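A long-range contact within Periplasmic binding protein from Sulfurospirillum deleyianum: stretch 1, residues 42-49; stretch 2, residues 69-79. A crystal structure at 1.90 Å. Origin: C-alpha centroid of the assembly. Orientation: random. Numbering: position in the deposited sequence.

Stretch 1 42-49: LIGVNSPQ
Stretch 2 (69-79) PILGGWHGNNI

Two irregular segments can pack closely when a short piece of backbone pairing fixes their register and side chains fill the hollows around it. Residues 42-49 and 69-79 of this periplasmic binding protein illustrate the principle, burying 514 Å² between them. The pairing is a single bridge, Val45 with Ile70, and the chains run parallel: Val45 N donates to Pro69 O (3.0 Å) and Val45 O accepts from Leu71 N (2.8 Å, nearly linear). Val45 is extended (phi/psi -111/172), and Ile70 (-90/122) brings its CA within 3.5 Å of Val45 O.

Glycine allows the close approach at Gly44 (178/170), whose CA lies 3.3 Å from Pro69 O; a CB there would sit 2.6 Å from Leu71 CD1. The space is used instead by Leu71 (m, t), whose CD1 meets CD1 of Ile43 (p, t) at 3.4 Å. Ile70 (m, t) forms another bump, its CG1 lying 4.0 Å from Val45 CG2 and its CD1 3.9 Å from Pro48 CG, so that one branched side chain spans two apolar neighbours.

Beyond the bridge, Asn46 (-95/-35; chi1 m, chi2 105°) is buried and satisfies polar groups that apolar packing could not. Its ND2 donates to Gly72 O (3.0 Å), while its backbone O accepts from Asn78 ND2 (2.9 Å). Gly72 adopts a positive phi (73/-172), which favours glycine, and a CB would clash with Ile79 O. At Gly73 (179/176), an ideal CB would come within 2.9 Å of Asn46 ND2, so the bare backbone leaves room for the amide.

A type II turn from His75 to Asn78 folds the second stretch back. His75 (chi1 p, chi2 110°) points toward stretch 1, with NE2 3.7 Å from Asn46 CB; Ser47 OG (chi1 m) lies at the ring edge, 3.4 Å from His75 CE1.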

# COMPACT_ATOMS: atom_id res chain seq x y z
N LEU A 42 -17.72 -4.21 -7.01
CA LEU A 42 -17.55 -3.72 -5.64
C LEU A 42 -18.84 -3.14 -5.06
O LEU A 42 -19.44 -2.26 -5.66
CB LEU A 42 -16.47 -2.64 -5.57
CG LEU A 42 -15.03 -3.10 -5.45
CD1 LEU A 42 -14.12 -1.89 -5.66
CD2 LEU A 42 -14.77 -3.74 -4.09
N ILE A 43 -19.24 -3.62 -3.89
CA ILE A 43 -20.47 -3.15 -3.24
C ILE A 43 -20.26 -1.88 -2.41
O ILE A 43 -21.23 -1.21 -2.05
CB ILE A 43 -21.08 -4.22 -2.31
CG1 ILE A 43 -20.13 -4.54 -1.15
CG2 ILE A 43 -21.39 -5.48 -3.09
CD1 ILE A 43 -20.81 -5.17 0.05
N GLY A 44 -19.00 -1.58 -2.11
CA GLY A 44 -18.66 -0.49 -1.21
C GLY A 44 -17.17 -0.38 -0.99
O GLY A 44 -16.39 -1.24 -1.41
N VAL A 45 -16.77 0.72 -0.34
CA VAL A 45 -15.38 0.94 0.06
C VAL A 45 -15.30 0.86 1.60
O VAL A 45 -16.34 0.77 2.28
CB VAL A 45 -14.83 2.29 -0.46
CG1 VAL A 45 -14.73 2.27 -1.98
CG2 VAL A 45 -15.68 3.47 -0.01
N ASN A 46 -14.09 0.87 2.13
CA ASN A 46 -13.87 0.73 3.57
C ASN A 46 -13.76 2.07 4.28
O ASN A 46 -14.20 2.21 5.42
CB ASN A 46 -12.61 -0.10 3.84
CG ASN A 46 -12.60 -1.39 3.07
OD1 ASN A 46 -11.87 -1.53 2.09
ND2 ASN A 46 -13.44 -2.34 3.48
N SER A 47 -13.16 3.04 3.59
CA SER A 47 -12.91 4.39 4.09
C SER A 47 -13.32 5.40 3.02
O SER A 47 -13.51 5.03 1.86
CB SER A 47 -11.41 4.57 4.37
OG SER A 47 -10.95 3.67 5.35
N PRO A 48 -13.45 6.68 3.39
CA PRO A 48 -13.71 7.72 2.39
C PRO A 48 -12.69 7.67 1.26
O PRO A 48 -11.49 7.52 1.53
CB PRO A 48 -13.57 9.02 3.18
CG PRO A 48 -13.80 8.65 4.59
CD PRO A 48 -13.38 7.23 4.76
N GLN A 49 -13.16 7.78 0.03
CA GLN A 49 -12.29 7.61 -1.14
C GLN A 49 -11.18 8.66 -1.22
O GLN A 49 -10.08 8.38 -1.71
CB GLN A 49 -13.13 7.66 -2.42
CG GLN A 49 -14.00 6.43 -2.63
CD GLN A 49 -15.38 6.54 -2.00
OE1 GLN A 49 -15.57 7.17 -0.95
NE2 GLN A 49 -16.36 5.90 -2.64
N PRO A 69 -20.73 3.57 -1.42
CA PRO A 69 -20.89 3.89 -0.01
C PRO A 69 -19.78 3.27 0.83
O PRO A 69 -19.14 2.32 0.40
CB PRO A 69 -22.24 3.26 0.34
CG PRO A 69 -22.32 2.09 -0.58
CD PRO A 69 -21.73 2.58 -1.87
N ILE A 70 -19.57 3.84 2.02
CA ILE A 70 -18.57 3.37 2.95
C ILE A 70 -19.21 2.33 3.86
O ILE A 70 -20.19 2.63 4.54
CB ILE A 70 -18.05 4.53 3.82
CG1 ILE A 70 -17.40 5.59 2.93
CG2 ILE A 70 -17.08 4.01 4.87
CD1 ILE A 70 -17.14 6.91 3.62
N LEU A 71 -18.64 1.13 3.88
CA LEU A 71 -19.17 0.02 4.68
C LEU A 71 -18.23 -0.40 5.81
O LEU A 71 -18.48 -1.41 6.48
CB LEU A 71 -19.45 -1.19 3.79
CG LEU A 71 -20.44 -1.00 2.65
CD1 LEU A 71 -20.53 -2.27 1.83
CD2 LEU A 71 -21.81 -0.61 3.17
N GLY A 72 -17.17 0.36 6.02
CA GLY A 72 -16.21 0.05 7.08
C GLY A 72 -15.35 -1.14 6.71
O GLY A 72 -15.39 -1.64 5.59
N GLY A 73 -14.57 -1.61 7.67
CA GLY A 73 -13.64 -2.70 7.43
C GLY A 73 -12.84 -3.06 8.66
O GLY A 73 -12.96 -2.41 9.71
N TRP A 74 -12.02 -4.10 8.52
CA TRP A 74 -11.16 -4.58 9.59
C TRP A 74 -9.75 -4.07 9.34
O TRP A 74 -8.99 -4.70 8.60
CB TRP A 74 -11.14 -6.11 9.62
CG TRP A 74 -12.44 -6.77 9.99
CD1 TRP A 74 -12.85 -7.13 11.24
CD2 TRP A 74 -13.48 -7.18 9.09
NE1 TRP A 74 -14.08 -7.74 11.18
CE2 TRP A 74 -14.49 -7.79 9.88
CE3 TRP A 74 -13.66 -7.10 7.71
CZ2 TRP A 74 -15.67 -8.30 9.32
CZ3 TRP A 74 -14.83 -7.61 7.16
CH2 TRP A 74 -15.82 -8.21 7.96
N HIS A 75 -9.43 -2.92 9.93
CA HIS A 75 -8.11 -2.30 9.79
C HIS A 75 -8.01 -1.10 10.74
O HIS A 75 -9.01 -0.68 11.34
CB HIS A 75 -7.85 -1.86 8.33
CG HIS A 75 -8.89 -0.95 7.79
ND1 HIS A 75 -8.66 0.38 7.54
CD2 HIS A 75 -10.19 -1.17 7.49
CE1 HIS A 75 -9.77 0.94 7.09
NE2 HIS A 75 -10.72 0.02 7.06
N GLY A 76 -6.81 -0.56 10.89
CA GLY A 76 -6.54 0.49 11.87
C GLY A 76 -7.50 1.67 11.83
O GLY A 76 -7.78 2.22 10.75
N ASN A 77 -8.03 2.04 12.99
CA ASN A 77 -8.94 3.18 13.13
C ASN A 77 -10.26 3.00 12.35
O ASN A 77 -10.86 3.99 11.91
CB ASN A 77 -8.24 4.48 12.70
CG ASN A 77 -6.96 4.72 13.47
OD1 ASN A 77 -5.86 4.65 12.91
ND2 ASN A 77 -7.09 4.99 14.76
N ASN A 78 -10.69 1.75 12.20
CA ASN A 78 -11.97 1.46 11.56
C ASN A 78 -12.57 0.15 12.10
O ASN A 78 -11.90 -0.65 12.75
CB ASN A 78 -11.79 1.39 10.04
CG ASN A 78 -12.98 1.96 9.27
OD1 ASN A 78 -14.00 2.32 9.85
ND2 ASN A 78 -12.84 2.05 7.96
N ILE A 79 -13.86 -0.03 11.83
CA ILE A 79 -14.62 -1.21 12.26
C ILE A 79 -15.62 -1.53 11.14
O ILE A 79 -16.05 -0.61 10.44
CB ILE A 79 -15.33 -0.93 13.61
CG1 ILE A 79 -16.00 -2.19 14.16
CG2 ILE A 79 -16.34 0.22 13.47
CD1 ILE A 79 -16.53 -2.06 15.57